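Local coordinates for MccF (Escherichia coli, PDB 4IIY), which serves in self-immunity to microcin C7 and is probably a carboxypeptidase-like hydrolase of the peptidase S66 family, at residues K73-V78 with S185-L190; P127-D132 with T148-G153; D265-E270 with N289-K294; P329-F334 with K358-T363. The protein carries 1 engineered substitution. One frame throughout, in Å; residues are numbered along the deposited sequence.

Contact 1: K73-V78 with S185-L190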
# COMPACT_ATOMS: atom_id res chain seq x y z
N LYS B 73 -5.41 35.94 10.39
CA LYS B 73 -5.18 36.38 9.02
C LYS B 73 -6.44 36.96 8.39
O LYS B 73 -6.40 37.48 7.27
CB LYS B 73 -4.68 35.23 8.14
CG LYS B 73 -3.31 34.69 8.52
CD LYS B 73 -2.22 35.74 8.41
CE LYS B 73 -0.87 35.10 8.71
NZ LYS B 73 0.27 36.03 8.53
N GLY B 74 -7.57 36.84 9.08
CA GLY B 74 -8.81 37.42 8.61
C GLY B 74 -9.82 36.45 8.03
O GLY B 74 -10.90 36.87 7.58
N PHE B 75 -9.51 35.15 8.04
CA PHE B 75 -10.43 34.16 7.49
C PHE B 75 -11.53 33.83 8.48
O PHE B 75 -11.32 33.81 9.69
CB PHE B 75 -9.69 32.89 7.07
CG PHE B 75 -8.79 33.10 5.89
CD1 PHE B 75 -9.33 33.29 4.63
CD2 PHE B 75 -7.41 33.13 6.04
CE1 PHE B 75 -8.50 33.51 3.54
CE2 PHE B 75 -6.58 33.34 4.95
CZ PHE B 75 -7.13 33.52 3.70
N LYS B 76 -12.72 33.57 7.94
CA LYS B 76 -13.81 33.02 8.72
C LYS B 76 -13.77 31.51 8.53
O LYS B 76 -13.53 31.03 7.43
CB LYS B 76 -15.14 33.60 8.24
CG LYS B 76 -15.19 35.12 8.33
CD LYS B 76 -16.33 35.72 7.54
CE LYS B 76 -16.22 37.24 7.51
NZ LYS B 76 -14.91 37.71 6.97
N LEU B 77 -13.99 30.77 9.61
CA LEU B 77 -13.92 29.31 9.54
C LEU B 77 -15.27 28.65 9.82
O LEU B 77 -16.00 29.05 10.72
CB LEU B 77 -12.89 28.78 10.53
CG LEU B 77 -11.48 29.36 10.43
CD1 LEU B 77 -10.56 28.70 11.43
CD2 LEU B 77 -10.93 29.20 9.02
N VAL B 78 -15.58 27.64 9.01
CA VAL B 78 -16.74 26.79 9.24
C VAL B 78 -16.23 25.39 9.61
O VAL B 78 -15.48 24.76 8.86
CB VAL B 78 -17.64 26.70 8.00
CG1 VAL B 78 -18.73 25.64 8.18
CG2 VAL B 78 -18.27 28.06 7.69
N SER B 185 3.22 30.86 0.86
CA SER B 185 2.95 30.15 -0.40
C SER B 185 1.45 29.94 -0.63
O SER B 185 0.93 30.17 -1.73
CB SER B 185 3.68 28.80 -0.43
OG SER B 185 3.37 28.07 -1.60
N PHE B 186 0.75 29.51 0.42
CA PHE B 186 -0.70 29.32 0.39
C PHE B 186 -1.40 30.58 -0.13
O PHE B 186 -2.17 30.53 -1.10
CB PHE B 186 -1.17 28.97 1.81
CG PHE B 186 -2.67 28.91 2.00
CD1 PHE B 186 -3.38 27.76 1.68
CD2 PHE B 186 -3.34 29.98 2.57
CE1 PHE B 186 -4.74 27.70 1.90
CE2 PHE B 186 -4.71 29.93 2.78
CZ PHE B 186 -5.41 28.78 2.46
N ILE B 187 -1.13 31.71 0.50
CA ILE B 187 -1.83 32.94 0.13
C ILE B 187 -1.39 33.45 -1.25
O ILE B 187 -2.22 33.93 -2.02
CB ILE B 187 -1.70 34.03 1.23
CG1 ILE B 187 -2.84 35.05 1.11
CG2 ILE B 187 -0.32 34.68 1.23
CD1 ILE B 187 -4.20 34.50 1.48
N LYS B 188 -0.11 33.31 -1.60
CA LYS B 188 0.34 33.73 -2.92
C LYS B 188 -0.31 32.93 -4.04
O LYS B 188 -0.85 33.50 -5.00
CB LYS B 188 1.86 33.59 -3.02
CG LYS B 188 2.45 33.97 -4.37
CD LYS B 188 2.32 35.46 -4.62
CE LYS B 188 3.07 35.89 -5.87
NZ LYS B 188 2.99 37.37 -6.06
N ILE B 189 -0.25 31.61 -3.94
CA ILE B 189 -0.76 30.73 -4.99
C ILE B 189 -2.26 30.93 -5.20
O ILE B 189 -2.73 30.98 -6.33
CB ILE B 189 -0.48 29.25 -4.66
CG1 ILE B 189 1.03 28.95 -4.69
CG2 ILE B 189 -1.19 28.33 -5.63
CD1 ILE B 189 1.66 29.15 -6.06
N LEU B 190 -3.00 31.06 -4.10
CA LEU B 190 -4.44 31.06 -4.19
C LEU B 190 -5.06 32.44 -4.43
O LEU B 190 -6.20 32.53 -4.87
CB LEU B 190 -5.05 30.40 -2.94
CG LEU B 190 -4.67 28.93 -2.71
CD1 LEU B 190 -5.28 28.43 -1.42
CD2 LEU B 190 -5.10 28.04 -3.87
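Phe186 and Ile187 are offered to Phe75 by a regular helix whose shortest backbone bond within 185-190 is Ile189 N to Ser185 O, 2.9 Å; the bond from Leu190 N to Phe186 O follows at 3.2 Å. No polar bond joins 185-190 to 73-78, and the meeting itself is hydrocarbon on hydrocarbon. The far corner of the Phe75 ring does the touching. Phe75 CZ lies 3.8 Å from Ile187 CD1, and this methyl sits at the ring edge, close to the ring plane. The CG1 branch of Ile187 runs anti to its backbone N (chi1 -158°), which directs CD1 outward from the helix to that edge. CZ of Phe75 also comes within 4.4 Å of Phe186 CE2 and there stands at the edge of the second ring. Gly74, with its positive phi of 105°, closes a Schellman motif at the end of helix 60-72, and the chain then enters strand 76-79, an outermost strand of the six-stranded sheet. Leu40 and Ile46 also pack on Phe75, while Phe172 meets Phe186 edge-to-face. One ring corner makes both approaches, and the area buried is small, 88 Å² summed over both sides. The contact joins helix 178-191 to the turn before an edge strand through van der Waals contact, with no directional bond between the two segments.

Contact 2: P127-D132 with T148-G153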
# COMPACT_ATOMS: atom_id res chain seq x y z
N PRO B 127 -17.03 6.57 -3.22
CA PRO B 127 -18.32 6.25 -3.85
C PRO B 127 -19.48 7.15 -3.41
O PRO B 127 -20.54 7.12 -4.04
CB PRO B 127 -18.59 4.81 -3.39
CG PRO B 127 -17.23 4.27 -3.01
CD PRO B 127 -16.51 5.45 -2.42
N PHE B 128 -19.28 7.95 -2.36
CA PHE B 128 -20.37 8.65 -1.68
C PHE B 128 -20.30 10.17 -1.79
O PHE B 128 -21.17 10.88 -1.27
CB PHE B 128 -20.40 8.24 -0.20
CG PHE B 128 -20.48 6.75 -0.01
CD1 PHE B 128 -21.66 6.08 -0.27
CD2 PHE B 128 -19.36 6.02 0.39
CE1 PHE B 128 -21.74 4.70 -0.11
CE2 PHE B 128 -19.43 4.65 0.56
CZ PHE B 128 -20.63 3.98 0.31
N LEU B 129 -19.28 10.69 -2.47
CA LEU B 129 -19.17 12.14 -2.64
C LEU B 129 -20.15 12.62 -3.69
O LEU B 129 -20.45 11.91 -4.65
CB LEU B 129 -17.75 12.56 -3.03
CG LEU B 129 -16.65 12.23 -2.05
CD1 LEU B 129 -15.35 12.87 -2.52
CD2 LEU B 129 -17.01 12.71 -0.65
N ASP B 130 -20.63 13.85 -3.52
CA ASP B 130 -21.61 14.40 -4.44
C ASP B 130 -20.89 15.11 -5.58
O ASP B 130 -20.71 16.33 -5.56
CB ASP B 130 -22.55 15.35 -3.70
CG ASP B 130 -23.79 15.70 -4.51
OD1 ASP B 130 -23.74 15.59 -5.76
OD2 ASP B 130 -24.80 16.10 -3.89
N TYR B 131 -20.46 14.33 -6.57
CA TYR B 131 -19.67 14.88 -7.67
C TYR B 131 -20.44 15.92 -8.47
O TYR B 131 -19.87 16.91 -8.91
CB TYR B 131 -19.12 13.76 -8.57
CG TYR B 131 -18.20 12.87 -7.78
CD1 TYR B 131 -16.96 13.33 -7.37
CD2 TYR B 131 -18.58 11.61 -7.37
CE1 TYR B 131 -16.11 12.56 -6.60
CE2 TYR B 131 -17.75 10.82 -6.60
CZ TYR B 131 -16.51 11.30 -6.22
OH TYR B 131 -15.66 10.53 -5.44
N ASP B 132 -21.74 15.70 -8.66
CA ASP B 132 -22.55 16.67 -9.38
C ASP B 132 -22.55 18.02 -8.67
O ASP B 132 -22.47 19.07 -9.30
CB ASP B 132 -23.98 16.17 -9.57
CG ASP B 132 -24.08 15.04 -10.58
OD1 ASP B 132 -23.17 14.92 -11.43
OD2 ASP B 132 -25.07 14.29 -10.52
N THR B 148 -4.87 12.84 -0.48
CA THR B 148 -4.63 12.54 -1.88
C THR B 148 -5.76 11.74 -2.52
O THR B 148 -6.11 11.96 -3.68
CB THR B 148 -3.32 11.72 -2.03
OG1 THR B 148 -2.20 12.50 -1.60
CG2 THR B 148 -3.09 11.29 -3.47
N ALA B 149 -6.32 10.78 -1.79
CA ALA B 149 -7.37 9.96 -2.39
C ALA B 149 -8.54 10.83 -2.87
O ALA B 149 -9.11 10.59 -3.94
CB ALA B 149 -7.85 8.90 -1.41
N LEU B 150 -8.89 11.84 -2.08
CA LEU B 150 -9.95 12.78 -2.45
C LEU B 150 -9.52 13.76 -3.53
O LEU B 150 -10.28 14.03 -4.46
CB LEU B 150 -10.44 13.57 -1.24
CG LEU B 150 -10.90 12.76 -0.04
CD1 LEU B 150 -11.54 13.70 0.97
CD2 LEU B 150 -11.88 11.66 -0.45
N LEU B 151 -8.31 14.30 -3.42
CA LEU B 151 -7.84 15.27 -4.41
C LEU B 151 -7.78 14.63 -5.79
O LEU B 151 -8.26 15.21 -6.78
CB LEU B 151 -6.45 15.78 -4.04
CG LEU B 151 -6.33 16.49 -2.68
CD1 LEU B 151 -4.87 16.77 -2.36
CD2 LEU B 151 -7.14 17.78 -2.64
N ALA B 152 -7.20 13.44 -5.85
CA ALA B 152 -7.07 12.72 -7.12
C ALA B 152 -8.42 12.20 -7.60
O ALA B 152 -8.74 12.28 -8.79
CB ALA B 152 -6.06 11.59 -6.99
N GLY B 153 -9.21 11.64 -6.69
CA GLY B 153 -10.51 11.10 -7.06
C GLY B 153 -11.47 12.15 -7.58
O GLY B 153 -12.20 11.93 -8.55
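The backbones stay well apart, with 9.2 Å between Leu129 CA and Leu150 CA, so side chains bridge the gap between the start of helix 131-136 and the first turns of helix 148-158. These two helices belong to consecutive beta-alpha-beta crossovers, linking parallel strands 110-115, 140-143 and 162-164. The bridge is a pair of leucine methyls, Leu129 CD1 and Leu150 CD2, 4.2 Å apart. The CB of Leu150 does not point at Leu129; an extended chi2 of -172° beyond it carries the branched end across. Phe101 and Ile154 also pack on Leu129. Beside this pair the Tyr131 ring reaches the helix at Gly153, Tyr131 CE1 lying 4.4 Å from Gly153 O without a bond; the hydroxyl of Tyr131 is hydrogen-bonded to Leu126 O instead. Leu129 CB lies 3.6 Å above one face of the Tyr131 ring, displaced toward the rim. Helix 148-158 follows the turn that carries Ala145, an engineered residue at the predicted nucleophile position, and the Leu150 side chain is about 11 Å from that of Ala145. At the opening of the other helix Asp130 is the N-cap, its OD1 accepting a hydrogen bond from Ala133 N.

Contact 3: D265-E270 with N289-K294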
# COMPACT_ATOMS: atom_id res chain seq x y z
N ASP B 265 3.20 13.59 -19.12
CA ASP B 265 2.90 14.10 -17.78
C ASP B 265 4.17 14.25 -16.95
O ASP B 265 5.17 13.57 -17.18
CB ASP B 265 1.96 13.15 -17.03
CG ASP B 265 0.51 13.25 -17.46
OD1 ASP B 265 0.11 14.20 -18.18
OD2 ASP B 265 -0.25 12.35 -17.04
N ILE B 266 4.10 15.13 -15.97
CA ILE B 266 5.11 15.19 -14.91
C ILE B 266 4.54 14.49 -13.68
O ILE B 266 3.48 14.86 -13.19
CB ILE B 266 5.48 16.65 -14.57
CG1 ILE B 266 6.19 17.30 -15.76
CG2 ILE B 266 6.36 16.72 -13.32
CD1 ILE B 266 6.48 18.78 -15.58
N LEU B 267 5.23 13.46 -13.19
CA LEU B 267 4.76 12.74 -12.02
C LEU B 267 5.24 13.44 -10.76
O LEU B 267 6.43 13.65 -10.60
CB LEU B 267 5.30 11.31 -12.01
CG LEU B 267 4.90 10.47 -10.80
CD1 LEU B 267 3.42 10.13 -10.87
CD2 LEU B 267 5.74 9.21 -10.73
N PHE B 268 4.31 13.79 -9.87
CA PHE B 268 4.64 14.33 -8.56
C PHE B 268 4.30 13.27 -7.51
O PHE B 268 3.15 12.82 -7.42
CB PHE B 268 3.84 15.61 -8.30
CG PHE B 268 3.81 16.02 -6.85
CD1 PHE B 268 4.97 16.43 -6.21
CD2 PHE B 268 2.63 15.98 -6.13
CE1 PHE B 268 4.95 16.78 -4.86
CE2 PHE B 268 2.60 16.34 -4.78
CZ PHE B 268 3.76 16.74 -4.15
N ILE B 269 5.31 12.88 -6.73
CA ILE B 269 5.11 11.89 -5.67
C ILE B 269 5.89 12.27 -4.42
O ILE B 269 7.02 12.79 -4.49
CB ILE B 269 5.51 10.46 -6.11
CG1 ILE B 269 6.84 10.51 -6.86
CG2 ILE B 269 4.42 9.84 -6.97
CD1 ILE B 269 7.45 9.13 -7.12
N GLU B 270 5.27 12.05 -3.27
CA GLU B 270 5.96 12.22 -1.99
C GLU B 270 5.48 11.14 -1.04
O GLU B 270 4.35 10.65 -1.16
CB GLU B 270 5.74 13.62 -1.41
CG GLU B 270 4.30 13.96 -1.00
CD GLU B 270 3.98 13.63 0.46
OE1 GLU B 270 4.90 13.60 1.32
OE2 GLU B 270 2.77 13.40 0.76
N ASN B 289 3.62 -0.62 -13.70
CA ASN B 289 2.47 0.02 -14.31
C ASN B 289 2.79 0.88 -15.53
O ASN B 289 1.92 1.57 -16.06
CB ASN B 289 1.71 0.82 -13.26
CG ASN B 289 0.72 -0.03 -12.50
OD1 ASN B 289 -0.44 -0.15 -12.91
ND2 ASN B 289 1.17 -0.68 -11.44
N ARG B 290 4.03 0.81 -15.99
CA ARG B 290 4.50 1.52 -17.19
C ARG B 290 4.52 3.03 -17.03
O ARG B 290 4.61 3.77 -18.02
CB ARG B 290 3.70 1.11 -18.44
CG ARG B 290 3.71 -0.39 -18.71
CD ARG B 290 2.93 -0.71 -19.98
NE ARG B 290 2.93 -2.14 -20.29
CZ ARG B 290 3.85 -2.75 -21.03
NH1 ARG B 290 4.86 -2.05 -21.54
NH2 ARG B 290 3.76 -4.05 -21.26
N VAL B 291 4.44 3.51 -15.79
CA VAL B 291 4.45 4.93 -15.56
C VAL B 291 5.75 5.57 -16.08
O VAL B 291 5.72 6.68 -16.64
CB VAL B 291 4.26 5.24 -14.07
CG1 VAL B 291 4.44 6.72 -13.80
CG2 VAL B 291 2.88 4.77 -13.60
N PHE B 292 6.87 4.88 -15.93
CA PHE B 292 8.16 5.43 -16.33
C PHE B 292 8.38 5.36 -17.85
O PHE B 292 9.36 5.90 -18.35
CB PHE B 292 9.31 4.77 -15.55
CG PHE B 292 9.19 4.92 -14.05
CD1 PHE B 292 8.77 6.11 -13.48
CD2 PHE B 292 9.48 3.85 -13.21
CE1 PHE B 292 8.65 6.24 -12.11
CE2 PHE B 292 9.37 3.98 -11.83
CZ PHE B 292 8.96 5.18 -11.29
N ASP B 293 7.46 4.72 -18.56
CA ASP B 293 7.46 4.75 -20.03
C ASP B 293 6.71 5.97 -20.55
O ASP B 293 6.81 6.30 -21.74
CB ASP B 293 6.82 3.48 -20.61
CG ASP B 293 7.66 2.23 -20.37
OD1 ASP B 293 8.88 2.35 -20.17
OD2 ASP B 293 7.07 1.13 -20.42
N LYS B 294 5.95 6.62 -19.67
CA LYS B 294 5.09 7.73 -20.08
C LYS B 294 5.58 9.10 -19.65
O LYS B 294 5.51 10.05 -20.43
CB LYS B 294 3.69 7.55 -19.50
CG LYS B 294 2.90 6.36 -20.02
CD LYS B 294 1.61 6.23 -19.20
CE LYS B 294 0.75 5.04 -19.58
NZ LYS B 294 -0.39 4.95 -18.62
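Leu267, Val291 and Phe292 supply the apolar part of the contact, and one methyl of the leucine serves both partners. Leu267 CD2 is 4.2 Å from Val291 CG1 and 4.4 Å from Phe292 CE1, the latter approached obliquely. With CG anti to the backbone N (chi1 179°), Leu267 reaches out from its strand and crosses the valine side chain at about a right angle. The CB of Phe292 points away from the strand, but the ring swings back far enough to meet the methyl. Among the backbones the approach is looser: Asp265 N stands 4.4 Å from Lys294 O, too far for a bond. Within 289-294 the weakly bonded turn has Lys294 N to Val291 O at 3.0 Å and Asp293 N to Arg290 O at 3.1 Å. The charged side chains at this end of the contact have partners outside the two segments. Asp265 OD2 forms a salt bridge with Arg240 and accepts a hydrogen bond from Arg262 N, whereas Lys294 NZ bonds to Ile261 O. At the far end of the strand, Glu270, a predicted charge-relay residue, is hydrogen-bonded through OE1 to His338 ND1. Strand 266-270, helix 276-288 and the parallel neighbouring strand 297-301 form a beta-alpha-beta crossover; the turn 291-294 lies on its return path, after the Schellman motif at Arg290, and packs its valine and phenylalanine against the strand the crossover started from.

Contact 4: P329-F334 with K358-T363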
# COMPACT_ATOMS: atom_id res chain seq x y z
N PRO B 329 14.42 12.99 -16.26
CA PRO B 329 14.94 14.01 -15.34
C PRO B 329 14.10 14.09 -14.06
O PRO B 329 12.87 13.90 -14.09
CB PRO B 329 14.87 15.30 -16.15
CG PRO B 329 13.85 15.05 -17.20
CD PRO B 329 13.86 13.57 -17.49
N VAL B 330 14.77 14.36 -12.95
CA VAL B 330 14.12 14.32 -11.64
C VAL B 330 14.44 15.57 -10.82
O VAL B 330 15.62 15.94 -10.68
CB VAL B 330 14.58 13.09 -10.83
CG1 VAL B 330 13.98 13.12 -9.44
CG2 VAL B 330 14.20 11.80 -11.54
N LEU B 331 13.40 16.21 -10.30
CA LEU B 331 13.57 17.26 -9.30
C LEU B 331 13.46 16.54 -7.96
O LEU B 331 12.37 16.09 -7.58
CB LEU B 331 12.48 18.32 -9.45
CG LEU B 331 12.59 19.60 -8.62
CD1 LEU B 331 11.45 20.55 -8.92
CD2 LEU B 331 12.64 19.30 -7.14
N ASP B 332 14.59 16.38 -7.28
CA ASP B 332 14.62 15.65 -6.02
C ASP B 332 14.61 16.60 -4.84
O ASP B 332 15.60 17.28 -4.57
CB ASP B 332 15.87 14.78 -5.96
CG ASP B 332 15.91 13.92 -4.71
OD1 ASP B 332 14.87 13.76 -4.05
OD2 ASP B 332 17.00 13.39 -4.39
N GLY B 333 13.49 16.64 -4.11
CA GLY B 333 13.42 17.43 -2.89
C GLY B 333 12.56 18.68 -2.98
O GLY B 333 12.84 19.67 -2.31
N PHE B 334 11.50 18.65 -3.77
CA PHE B 334 10.55 19.75 -3.80
C PHE B 334 9.85 19.88 -2.44
O PHE B 334 9.50 18.87 -1.82
CB PHE B 334 9.53 19.54 -4.94
CG PHE B 334 8.62 20.71 -5.22
CD1 PHE B 334 9.12 21.99 -5.45
CD2 PHE B 334 7.25 20.52 -5.32
CE1 PHE B 334 8.27 23.04 -5.73
CE2 PHE B 334 6.40 21.56 -5.61
CZ PHE B 334 6.91 22.84 -5.81
N LYS B 358 17.44 25.59 -12.51
CA LYS B 358 17.04 25.08 -11.19
C LYS B 358 15.80 25.78 -10.64
O LYS B 358 15.82 26.31 -9.53
CB LYS B 358 18.18 25.20 -10.17
CG LYS B 358 19.55 24.78 -10.68
CD LYS B 358 19.60 23.36 -11.16
CE LYS B 358 21.02 23.00 -11.59
NZ LYS B 358 21.05 21.86 -12.55
N ASN B 359 14.73 25.77 -11.42
CA ASN B 359 13.47 26.33 -10.93
C ASN B 359 12.27 25.57 -11.47
O ASN B 359 12.40 24.71 -12.35
CB ASN B 359 13.38 27.85 -11.18
CG ASN B 359 13.39 28.22 -12.67
OD1 ASN B 359 12.81 27.52 -13.50
ND2 ASN B 359 14.05 29.34 -12.99
N ILE B 360 11.11 25.88 -10.91
CA ILE B 360 9.88 25.19 -11.27
C ILE B 360 8.75 26.20 -11.27
O ILE B 360 8.64 27.03 -10.35
CB ILE B 360 9.61 23.96 -10.35
CG1 ILE B 360 8.26 23.31 -10.67
CG2 ILE B 360 9.71 24.31 -8.87
CD1 ILE B 360 8.00 22.01 -9.90
N SER B 361 7.91 26.15 -12.30
CA SER B 361 6.87 27.14 -12.50
C SER B 361 5.54 26.50 -12.87
O SER B 361 5.51 25.44 -13.50
CB SER B 361 7.26 28.10 -13.64
OG SER B 361 8.53 28.71 -13.41
N ILE B 362 4.45 27.17 -12.50
CA ILE B 362 3.12 26.83 -12.99
C ILE B 362 2.89 27.63 -14.27
O ILE B 362 3.08 28.85 -14.29
CB ILE B 362 2.03 27.20 -11.97
CG1 ILE B 362 2.34 26.64 -10.57
CG2 ILE B 362 0.67 26.73 -12.46
CD1 ILE B 362 1.51 27.27 -9.47
N THR B 363 2.49 26.95 -15.35
CA THR B 363 2.36 27.63 -16.64
C THR B 363 0.94 27.65 -17.20
O THR B 363 0.70 28.21 -18.27
CB THR B 363 3.31 27.04 -17.70
OG1 THR B 363 2.95 25.68 -17.95
CG2 THR B 363 4.76 27.11 -17.22
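Ile360 packs against both Leu331 and Phe334, although strands 330-334 and 359-362 are not neighbours. Both belong to the mixed eight-stranded sheet of the C-terminal half, and four other strands come between them in its order. That side chains from strands so far apart in the order meet is consistent with a strongly curved sheet. The tight part is wholly apolar. Ile360 CG2 approaches Phe334 CE1 to 3.7 Å, and CD1 of the same isoleucine lies 4.2 Å above one face of the ring, offset toward its rim. The CG1 branch is anti to the backbone N (chi1 176°), and this splits the work: CD1 reaches over the face, and CG2 comes to CE1 from the same side of the ring, farther out from its centre. Gly333 has a phi of 109°, a break in the regular strand geometry that is consistent with Leu331 and Phe334, three positions apart, both turning toward Ile360. Ile299 and Ile353 pack on the isoleucine as well, and Tyr200 meets Phe334 edge-to-face. The Phe334 side chain is about 8 Å from that of Glu270, a predicted charge-relay residue.

Away from this core the contact thins quickly. Lys358 is exposed and the CB of Asn359 points away from strand 330-334; the two residues together face Asp354 in a G1 beta bulge. No hydrogen bond links the two segments. The tight side, by contrast, is completed by the leucine: Leu331 CD1 lies 3.9 Å from Ile360 CD1 and 4.1 Å from Ile360 CB.

How the contacts relate
Contact 2 falls along the chain between the two halves of contact 1; contacts 3 and 4 follow in turn. Contacts 1 and 2, with centres 23 Å apart, adjoin the six-stranded sheet, whereas contacts 3 and 4 involve the eight-stranded sheet and are the nearest pair, their centres 14 Å apart. The two groups are joined where contact 1 touches contact 4, Ile189 CD1 lying 3.9 Å from Ile362 CD1, so helix 178-191 packs against strand 359-362. Contacts 1 and 3 lie on opposite sides of the chain's centre. Contacts 2 and 3, one in the N-terminal and one in the C-terminal domain, both reach the second subunit, tying both halves of the protein to the dimer interface.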